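Metallophosphoesterase (Sphaerobacter thermophilus, PDB 3RQZ) binds zinc ions at a two-metal site and probably hydrolyses phosphate esters, as a member of the YfcE family of calcineurin-like metallophosphoesterases. Local coordinates at residues A[150-158]-A[168-177]; A[8-19]-A[187-195]. All coordinates share one frame; numbering follows the deposited sequence.

Overall arrangement
The first strand, 6-9, leads at its C-terminal end into the metal-binding loop of segment 8-19. This loop waits 168 residues for its partner, segment 187-195, and the loop closed in this way by interaction 2 encloses most of the domain. Interaction 1 is nested inside it: segment 150-158 meets segment 168-177 after an excursion that includes helix 159-163. The chain then runs through strands 176-178 and 184-188 into interaction 2. Strands 154-158 and 184-188 are neighbours in one sheet, whereas 6-9 and 176-178 belong to the other, so the two contacts join the two sheets, and segments 150-158 and 8-19 each supply ligands to the same zinc ion.

Interaction 1: A[150-158]-A[168-177]; sequences HTHVPLYIR and PHHPNDGEVL. With ZN (zinc ion), chain D.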
loop_
_atom_site.group_PDB
_atom_site.type_symbol
_atom_site.label_atom_id
_atom_site.label_comp_id
_atom_site.label_asym_id
_atom_site.label_seq_id
_atom_site.Cartn_x
_atom_site.Cartn_y
_atom_site.Cartn_z
ATOM N N HIS A 150 -4.316 -2.054 -1.847
ATOM C CA HIS A 150 -4.592 -3.169 -2.792
ATOM C C HIS A 150 -5.060 -2.705 -4.190
ATOM O O HIS A 150 -4.690 -3.294 -5.208
ATOM C CB HIS A 150 -5.605 -4.138 -2.127
ATOM C CG HIS A 150 -5.742 -5.489 -2.766
ATOM N ND1 HIS A 150 -4.732 -6.125 -3.458
ATOM C CD2 HIS A 150 -6.787 -6.352 -2.756
ATOM C CE1 HIS A 150 -5.161 -7.308 -3.869
ATOM N NE2 HIS A 150 -6.400 -7.477 -3.439
ATOM N N THR A 151 -5.839 -1.641 -4.269
ATOM C CA THR A 151 -6.271 -1.168 -5.582
ATOM C C THR A 151 -5.198 -0.330 -6.279
ATOM O O THR A 151 -5.214 -0.194 -7.498
ATOM C CB THR A 151 -7.524 -0.286 -5.449
ATOM O OG1 THR A 151 -7.181 0.825 -4.608
ATOM C CG2 THR A 151 -8.677 -1.061 -4.805
ATOM N N HIS A 152 -4.285 0.255 -5.503
ATOM C CA HIS A 152 -3.224 1.165 -6.017
ATOM C C HIS A 152 -3.810 2.495 -6.493
ATOM O O HIS A 152 -3.241 3.213 -7.371
ATOM C CB HIS A 152 -2.398 0.527 -7.142
ATOM C CG HIS A 152 -1.707 -0.741 -6.763
ATOM N ND1 HIS A 152 -0.726 -1.306 -7.550
ATOM C CD2 HIS A 152 -1.864 -1.578 -5.703
ATOM C CE1 HIS A 152 -0.307 -2.430 -6.993
ATOM N NE2 HIS A 152 -0.986 -2.623 -5.880
ATOM N N VAL A 153 -4.982 2.811 -5.960
ATOM C CA VAL A 153 -5.638 4.077 -6.290
ATOM C C VAL A 153 -6.086 4.731 -4.991
ATOM O O VAL A 153 -6.796 4.104 -4.196
ATOM C CB VAL A 153 -6.820 3.871 -7.279
ATOM C CG1 VAL A 153 -7.536 5.239 -7.620
ATOM C CG2 VAL A 153 -6.340 3.198 -8.612
ATOM N N PRO A 154 -5.672 5.990 -4.754
ATOM C CA PRO A 154 -6.168 6.606 -3.532
ATOM C C PRO A 154 -7.680 6.827 -3.604
ATOM O O PRO A 154 -8.236 7.027 -4.688
ATOM C CB PRO A 154 -5.375 7.928 -3.433
ATOM C CG PRO A 154 -4.995 8.239 -4.833
ATOM C CD PRO A 154 -4.795 6.894 -5.522
ATOM N N LEU A 155 -8.338 6.783 -2.447
ATOM C CA LEU A 155 -9.791 6.712 -2.383
ATOM C C LEU A 155 -10.246 7.101 -0.979
ATOM O O LEU A 155 -9.533 6.851 0.004
ATOM C CB LEU A 155 -10.251 5.261 -2.672
ATOM C CG LEU A 155 -11.736 4.894 -2.561
ATOM C CD1 LEU A 155 -12.184 3.936 -3.682
ATOM C CD2 LEU A 155 -12.084 4.280 -1.190
ATOM N N TYR A 156 -11.427 7.716 -0.892
ATOM C CA TYR A 156 -12.143 7.812 0.359
ATOM C C TYR A 156 -13.653 7.750 0.115
ATOM O O TYR A 156 -14.164 8.253 -0.894
ATOM C CB TYR A 156 -11.744 9.063 1.182
ATOM C CG TYR A 156 -12.066 10.418 0.568
ATOM C CD1 TYR A 156 -11.104 11.107 -0.179
ATOM C CD2 TYR A 156 -13.318 11.018 0.757
ATOM C CE1 TYR A 156 -11.390 12.344 -0.748
ATOM C CE2 TYR A 156 -13.619 12.275 0.214
ATOM C CZ TYR A 156 -12.644 12.929 -0.533
ATOM O OH TYR A 156 -12.911 14.145 -1.089
ATOM N N ILE A 157 -14.361 7.111 1.036
ATOM C CA ILE A 157 -15.837 7.121 0.993
ATOM C C ILE A 157 -16.363 7.152 2.432
ATOM O O ILE A 157 -15.807 6.483 3.285
ATOM C CB ILE A 157 -16.377 5.894 0.212
ATOM C CG1 ILE A 157 -17.885 6.010 -0.029
ATOM C CG2 ILE A 157 -15.970 4.549 0.921
ATOM C CD1 ILE A 157 -18.399 5.016 -1.119
ATOM N N ARG A 158 -17.386 7.971 2.699
ATOM C CA ARG A 158 -18.079 7.938 3.994
ATOM C C ARG A 158 -19.180 6.855 4.031
ATOM O O ARG A 158 -19.686 6.415 2.998
ATOM C CB ARG A 158 -18.628 9.321 4.385
ATOM C CG ARG A 158 -18.927 9.458 5.882
ATOM C CD ARG A 158 -19.053 10.899 6.348
ATOM N NE ARG A 158 -19.646 11.736 5.320
ATOM C CZ ARG A 158 -20.851 12.281 5.394
ATOM N NH1 ARG A 158 -21.300 13.019 4.379
ATOM N NH2 ARG A 158 -21.604 12.112 6.487
ATOM N N PRO A 168 -17.323 6.477 -4.558
ATOM C CA PRO A 168 -16.189 6.932 -3.721
ATOM C C PRO A 168 -15.435 8.067 -4.405
ATOM O O PRO A 168 -15.575 8.248 -5.604
ATOM C CB PRO A 168 -15.257 5.722 -3.646
ATOM C CG PRO A 168 -15.848 4.653 -4.478
ATOM C CD PRO A 168 -17.175 5.073 -5.008
ATOM N N HIS A 169 -14.622 8.792 -3.652
ATOM C CA HIS A 169 -13.934 9.970 -4.163
ATOM C C HIS A 169 -12.495 9.606 -4.447
ATOM O O HIS A 169 -11.888 8.877 -3.682
ATOM C CB HIS A 169 -13.975 11.095 -3.119
ATOM C CG HIS A 169 -15.357 11.490 -2.702
ATOM N ND1 HIS A 169 -15.996 12.594 -3.217
ATOM C CD2 HIS A 169 -16.221 10.932 -1.813
ATOM C CE1 HIS A 169 -17.197 12.700 -2.672
ATOM N NE2 HIS A 169 -17.362 11.701 -1.823
ATOM N N HIS A 170 -11.956 10.124 -5.550
ATOM C CA HIS A 170 -10.542 9.996 -5.858
ATOM C C HIS A 170 -9.880 11.321 -5.487
ATOM O O HIS A 170 -10.053 12.311 -6.192
ATOM C CB HIS A 170 -10.352 9.706 -7.362
ATOM C CG HIS A 170 -8.915 9.659 -7.793
ATOM N ND1 HIS A 170 -8.283 10.729 -8.388
ATOM C CD2 HIS A 170 -7.997 8.667 -7.737
ATOM C CE1 HIS A 170 -7.034 10.403 -8.676
ATOM N NE2 HIS A 170 -6.831 9.158 -8.281
ATOM N N PRO A 171 -9.135 11.360 -4.367
ATOM C CA PRO A 171 -8.547 12.633 -3.936
ATOM C C PRO A 171 -7.436 13.108 -4.869
ATOM O O PRO A 171 -6.712 12.289 -5.475
ATOM C CB PRO A 171 -7.965 12.305 -2.549
ATOM C CG PRO A 171 -7.659 10.817 -2.628
ATOM C CD PRO A 171 -8.715 10.222 -3.517
ATOM N N ASN A 172 -7.326 14.424 -4.998
ATOM C CA ASN A 172 -6.273 15.050 -5.791
ATOM C C ASN A 172 -5.049 15.183 -4.918
ATOM O O ASN A 172 -5.122 15.000 -3.701
ATOM C CB ASN A 172 -6.691 16.469 -6.212
ATOM C CG ASN A 172 -8.056 16.527 -6.874
ATOM O OD1 ASN A 172 -8.923 17.296 -6.437
ATOM N ND2 ASN A 172 -8.242 15.766 -7.958
ATOM N N ASP A 173 -3.934 15.557 -5.532
ATOM C CA ASP A 173 -2.708 15.874 -4.804
ATOM C C ASP A 173 -2.958 17.052 -3.861
ATOM O O ASP A 173 -3.383 18.118 -4.301
ATOM C CB ASP A 173 -1.567 16.219 -5.780
ATOM C CG ASP A 173 -0.257 16.483 -5.055
ATOM O OD1 ASP A 173 0.003 15.804 -4.039
ATOM O OD2 ASP A 173 0.496 17.384 -5.472
ATOM N N GLY A 174 -2.721 16.856 -2.566
ATOM C CA GLY A 174 -2.916 17.936 -1.582
ATOM C C GLY A 174 -4.298 18.025 -0.954
ATOM O O GLY A 174 -4.548 18.897 -0.107
ATOM N N GLU A 175 -5.204 17.154 -1.377
ATOM C CA GLU A 175 -6.578 17.207 -0.912
ATOM C C GLU A 175 -6.646 16.838 0.563
ATOM O O GLU A 175 -6.093 15.812 0.994
ATOM C CB GLU A 175 -7.492 16.294 -1.732
ATOM C CG GLU A 175 -8.958 16.279 -1.233
ATOM C CD GLU A 175 -9.942 15.827 -2.287
ATOM O OE1 GLU A 175 -9.544 15.645 -3.462
ATOM O OE2 GLU A 175 -11.130 15.657 -1.935
ATOM N N VAL A 176 -7.311 17.705 1.321
ATOM C CA VAL A 176 -7.500 17.528 2.755
ATOM C C VAL A 176 -8.883 16.960 3.007
ATOM O O VAL A 176 -9.899 17.538 2.596
ATOM C CB VAL A 176 -7.333 18.853 3.538
ATOM C CG1 VAL A 176 -7.658 18.656 5.019
ATOM C CG2 VAL A 176 -5.929 19.409 3.374
ATOM N N LEU A 177 -8.921 15.832 3.703
ATOM C CA LEU A 177 -10.190 15.205 4.102
ATOM C C LEU A 177 -10.399 15.347 5.601
ATOM O O LEU A 177 -9.537 14.952 6.391
ATOM C CB LEU A 177 -10.229 13.724 3.723
ATOM C CG LEU A 177 -11.547 13.021 4.103
ATOM C CD1 LEU A 177 -12.789 13.595 3.341
ATOM C CD2 LEU A 177 -11.462 11.524 3.919
HETATM ZN ZN ZN D . -0.512 -4.352 -4.502
HETATM O O HOH W 1 -1.188 -5.886 -6.289
#
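The ring of Tyr156 is sandwiched between His169 on one face and Leu177 on the other, while Pro171 CB and the carboxylate of Glu175 lie at its edge. His169 CB makes the CH-pi contact, 3.6 Å from the Tyr156 ring centroid; the imidazole continues past the rim nearly parallel to the phenol, at 9°, but slid so far that the two rings barely overlap. From the opposite side Leu177 CD1 sits 3.9 Å from the same centroid. Tyr156 CG lies between its own backbone N and carbonyl carbon (chi1 64°), which turns the ring off the strand and into this slot. Its hydroxyl donates a very short bond, 2.5 Å from Tyr156 OH to Glu175 OE2, with the carboxylate plane set 80° to the ring. Glu175 OE1 is taken by Asn172 N at 3.0 Å, so both carboxylate oxygens are engaged, and this bond adds to the backbone bond from Glu175 N to Asn172 O across the type II turn 172-175. A phenylalanine in place of Tyr156 would probably keep the sandwich but leave Glu175 OE2 without its hydroxyl partner and the carboxylate less firmly fixed.

Backbone bonds in both directions join Tyr156 and His169 as a single antiparallel hydrogen-bonded pair. Pro168, just before His169, packs its CB 3.6 Å from Leu155 CD1. Two residues after His169, Pro171 has no N-H to offer Pro154 O, and its CD lies against that oxygen instead, with Pro171 CG 3.8 Å from Pro154 CB. His169 and His170 turn their NE2 atoms to Glu161 and Asp196. Strand 154-158 is the outer strand of its sheet, beside 184-188; segment 168-177 covers its other edge and passes into strand 176-178 at the margin of the second sheet, where Pro171 touches Phe215 of strand 212-218.

Interaction 2: A[8-19]-A[187-195]; sequences IISDVHANLVAL and NPGAVGQPR. With ZN (zinc ion), chain D.
The Asp-x-His metal-binding loop of the calcineurin-like phosphoesterases, here Asp11 to His13 after strand 6-9, packs against the loop following strand 184-188. Asp11 OD1 and His13 NE2 each bind the zinc ion at 2.2 Å, and Asp37 and His152 complete its protein ligands. Across the contact the backbones lock together: Val191 N meets Ser10 O at 2.9 Å, almost in line with the carbonyl, and Gly192 N reaches Asp11 O. Gly192 has to be glycine, since a CB would run into Val12 O; its CA already lies 3.2 Å from that oxygen. Beside it, Asn15 ND2 donates to Gly192 O at 3.0 Å, nearly in the amide plane, with CG anti to the backbone N (chi1 -168°) carrying the amide there. Asn15 OD1 meanwhile N-caps helix 16-26 through Ala18 N and also bonds Thr225. An amide suits the place because its oxygen accepts at the helix cap while its nitrogen donates to Gly192 O.

Val191 is the apolar plug. Its CG2 branch touches Ile9 CB at 3.6 Å and CG1 turns to Ala18 and Leu19, while Pro188 lies against Ile8 and Ser10. Three waters bridge the segments: Ser10 N to Gly189 O, Asp11 OD2 to Asn187 OD1, His13 O to Gly192 O. The buried Val191 O and Gln193 N have no partner.

Asp11 OD2 also takes Ser10 OG at 2.6 Å, from above the carboxylate plane, and the backbone N of His150. With OD1 on zinc and OD2 met by these donors, the carboxylate is held against rotation, with OD1 kept pointing at the metal.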
loop_
_atom_site.group_PDB
_atom_site.type_symbol
_atom_site.label_atom_id
_atom_site.label_comp_id
_atom_site.label_asym_id
_atom_site.label_seq_id
_atom_site.Cartn_x
_atom_site.Cartn_y
_atom_site.Cartn_z
ATOM N N ILE A 8 1.015 7.159 6.080
ATOM C CA ILE A 8 0.359 5.913 5.710
ATOM C C ILE A 8 0.741 5.542 4.288
ATOM O O ILE A 8 0.534 6.333 3.360
ATOM C CB ILE A 8 -1.186 6.002 5.850
ATOM C CG1 ILE A 8 -1.559 6.439 7.291
ATOM C CG2 ILE A 8 -1.840 4.636 5.457
ATOM C CD1 ILE A 8 -3.055 6.516 7.557
ATOM N N ILE A 9 1.302 4.343 4.118
ATOM C CA ILE A 9 1.755 3.883 2.809
ATOM C C ILE A 9 1.231 2.487 2.510
ATOM O O ILE A 9 0.923 1.694 3.431
ATOM C CB ILE A 9 3.345 3.883 2.652
ATOM C CG1 ILE A 9 4.027 2.986 3.726
ATOM C CG2 ILE A 9 3.884 5.330 2.645
ATOM C CD1 ILE A 9 5.554 2.874 3.599
ATOM N N SER A 10 1.141 2.185 1.228
ATOM C CA SER A 10 0.702 0.882 0.781
ATOM C C SER A 10 1.331 0.571 -0.564
ATOM O O SER A 10 1.684 1.492 -1.328
ATOM C CB SER A 10 -0.828 0.847 0.664
ATOM O OG SER A 10 -1.298 -0.477 0.471
ATOM N N ASP A 11 1.472 -0.720 -0.850
ATOM C CA ASP A 11 1.800 -1.185 -2.194
ATOM C C ASP A 11 3.111 -0.580 -2.698
ATOM O O ASP A 11 3.219 -0.075 -3.824
ATOM C CB ASP A 11 0.594 -0.968 -3.152
ATOM C CG ASP A 11 -0.665 -1.705 -2.678
ATOM O OD1 ASP A 11 -0.746 -2.946 -2.870
ATOM O OD2 ASP A 11 -1.572 -1.049 -2.097
ATOM N N VAL A 12 4.112 -0.646 -1.834
ATOM C CA VAL A 12 5.469 -0.262 -2.180
ATOM C C VAL A 12 5.983 -1.132 -3.342
ATOM O O VAL A 12 6.619 -0.639 -4.284
ATOM C CB VAL A 12 6.384 -0.343 -0.933
ATOM C CG1 VAL A 12 7.863 -0.143 -1.337
ATOM C CG2 VAL A 12 5.916 0.712 0.118
ATOM N N HIS A 13 5.689 -2.425 -3.296
ATOM C CA HIS A 13 6.013 -3.292 -4.416
ATOM C C HIS A 13 7.465 -3.149 -4.836
ATOM O O HIS A 13 7.768 -2.957 -6.016
ATOM C CB HIS A 13 5.035 -3.073 -5.596
ATOM C CG HIS A 13 3.720 -3.772 -5.407
ATOM N ND1 HIS A 13 3.631 -5.131 -5.192
ATOM C CD2 HIS A 13 2.451 -3.299 -5.364
ATOM C CE1 HIS A 13 2.359 -5.470 -5.044
ATOM N NE2 HIS A 13 1.623 -4.373 -5.133
ATOM N N ALA A 14 8.363 -3.210 -3.850
ATOM C CA ALA A 14 9.777 -3.330 -4.115
ATOM C C ALA A 14 10.328 -2.149 -4.934
ATOM O O ALA A 14 11.371 -2.250 -5.572
ATOM C CB ALA A 14 10.042 -4.711 -4.814
ATOM N N ASN A 15 9.620 -1.022 -4.895
ATOM C CA ASN A 15 10.049 0.178 -5.606
ATOM C C ASN A 15 10.763 1.110 -4.601
ATOM O O ASN A 15 10.158 2.002 -4.002
ATOM C CB ASN A 15 8.842 0.846 -6.291
ATOM C CG ASN A 15 9.238 1.936 -7.302
ATOM O OD1 ASN A 15 10.328 2.527 -7.246
ATOM N ND2 ASN A 15 8.345 2.188 -8.242
ATOM N N LEU A 16 12.052 0.855 -4.420
ATOM C CA LEU A 16 12.884 1.549 -3.426
ATOM C C LEU A 16 13.007 3.025 -3.761
ATOM O O LEU A 16 12.931 3.869 -2.873
ATOM C CB LEU A 16 14.294 0.912 -3.340
ATOM C CG LEU A 16 15.323 1.548 -2.369
ATOM C CD1 LEU A 16 14.816 1.556 -0.944
ATOM C CD2 LEU A 16 16.651 0.837 -2.452
ATOM N N VAL A 17 13.147 3.338 -5.044
ATOM C CA VAL A 17 13.302 4.730 -5.456
ATOM C C VAL A 17 12.011 5.500 -5.066
ATOM O O VAL A 17 12.092 6.592 -4.519
ATOM C CB VAL A 17 13.597 4.841 -6.950
ATOM C CG1 VAL A 17 13.696 6.297 -7.408
ATOM C CG2 VAL A 17 14.910 4.077 -7.272
ATOM N N ALA A 18 10.843 4.922 -5.347
ATOM C CA ALA A 18 9.587 5.581 -5.025
ATOM C C ALA A 18 9.420 5.673 -3.497
ATOM O O ALA A 18 8.985 6.694 -2.991
ATOM C CB ALA A 18 8.388 4.831 -5.661
ATOM N N LEU A 19 9.788 4.618 -2.774
ATOM C CA LEU A 19 9.732 4.663 -1.308
ATOM C C LEU A 19 10.640 5.766 -0.707
ATOM O O LEU A 19 10.221 6.521 0.168
ATOM C CB LEU A 19 10.045 3.284 -0.695
ATOM C CG LEU A 19 9.928 3.179 0.829
ATOM C CD1 LEU A 19 8.529 3.626 1.343
ATOM C CD2 LEU A 19 10.232 1.736 1.303
ATOM N N ASN A 187 -8.031 4.950 1.369
ATOM C CA ASN A 187 -6.932 4.259 0.687
ATOM C C ASN A 187 -5.865 5.310 0.334
ATOM O O ASN A 187 -6.171 6.323 -0.309
ATOM C CB ASN A 187 -7.475 3.543 -0.597
ATOM C CG ASN A 187 -6.479 2.580 -1.231
ATOM O OD1 ASN A 187 -5.260 2.845 -1.280
ATOM N ND2 ASN A 187 -7.001 1.467 -1.785
ATOM N N PRO A 188 -4.615 5.114 0.797
ATOM C CA PRO A 188 -3.545 6.067 0.483
ATOM C C PRO A 188 -2.983 5.951 -0.946
ATOM O O PRO A 188 -2.066 6.710 -1.305
ATOM C CB PRO A 188 -2.463 5.689 1.494
ATOM C CG PRO A 188 -2.618 4.170 1.598
ATOM C CD PRO A 188 -4.131 4.021 1.664
ATOM N N GLY A 189 -3.518 5.022 -1.746
ATOM C CA GLY A 189 -2.957 4.732 -3.091
ATOM C C GLY A 189 -1.684 3.898 -2.941
ATOM O O GLY A 189 -1.377 3.408 -1.842
ATOM N N ALA A 190 -0.938 3.736 -4.027
ATOM C CA ALA A 190 0.292 2.934 -3.994
ATOM C C ALA A 190 1.499 3.818 -4.043
ATOM O O ALA A 190 1.548 4.774 -4.828
ATOM C CB ALA A 190 0.364 1.969 -5.143
ATOM N N VAL A 191 2.469 3.500 -3.199
ATOM C CA VAL A 191 3.796 4.107 -3.324
ATOM C C VAL A 191 4.485 3.649 -4.615
ATOM O O VAL A 191 5.107 4.456 -5.319
ATOM C CB VAL A 191 4.677 3.686 -2.162
ATOM C CG1 VAL A 191 6.178 3.967 -2.463
ATOM C CG2 VAL A 191 4.168 4.376 -0.823
ATOM N N GLY A 192 4.381 2.361 -4.936
ATOM C CA GLY A 192 5.339 1.775 -5.866
ATOM C C GLY A 192 4.786 1.377 -7.223
ATOM O O GLY A 192 5.539 1.019 -8.117
ATOM N N GLN A 193 3.463 1.402 -7.385
ATOM C CA GLN A 193 2.894 1.029 -8.686
ATOM C C GLN A 193 1.506 1.639 -8.810
ATOM O O GLN A 193 0.504 0.917 -8.757
ATOM C CB GLN A 193 2.844 -0.509 -8.865
ATOM C CG GLN A 193 2.667 -0.932 -10.327
ATOM C CD GLN A 193 2.019 -2.305 -10.459
ATOM O OE1 GLN A 193 0.933 -2.564 -9.924
ATOM N NE2 GLN A 193 2.686 -3.190 -11.174
ATOM N N PRO A 194 1.430 2.984 -8.952
ATOM C CA PRO A 194 0.091 3.578 -9.026
ATOM C C PRO A 194 -0.640 3.115 -10.296
ATOM O O PRO A 194 0.011 2.836 -11.308
ATOM C CB PRO A 194 0.355 5.087 -9.056
ATOM C CG PRO A 194 1.829 5.237 -9.560
ATOM C CD PRO A 194 2.521 3.975 -9.045
ATOM N N ARG A 195 -1.963 3.024 -10.224
ATOM C CA ARG A 195 -2.777 2.468 -11.298
ATOM C C ARG A 195 -3.884 3.446 -11.738
ATOM O O ARG A 195 -4.845 3.049 -12.398
ATOM C CB ARG A 195 -3.383 1.107 -10.890
ATOM C CG ARG A 195 -2.355 -0.042 -10.775
ATOM C CD ARG A 195 -3.025 -1.411 -10.585
ATOM N NE ARG A 195 -1.998 -2.424 -10.366
ATOM C CZ ARG A 195 -2.203 -3.732 -10.249
ATOM N NH1 ARG A 195 -3.438 -4.243 -10.341
ATOM N NH2 ARG A 195 -1.157 -4.531 -10.044
HETATM ZN ZN ZN D . -0.512 -4.352 -4.502
HETATM O O HOH W 2 0.612 4.519 -0.374
HETATM O O HOH W 3 -3.693 1.004 -2.832
HETATM O O HOH W 4 6.871 -1.581 -8.351
HETATM O O HOH W 1 -1.188 -5.886 -6.289
#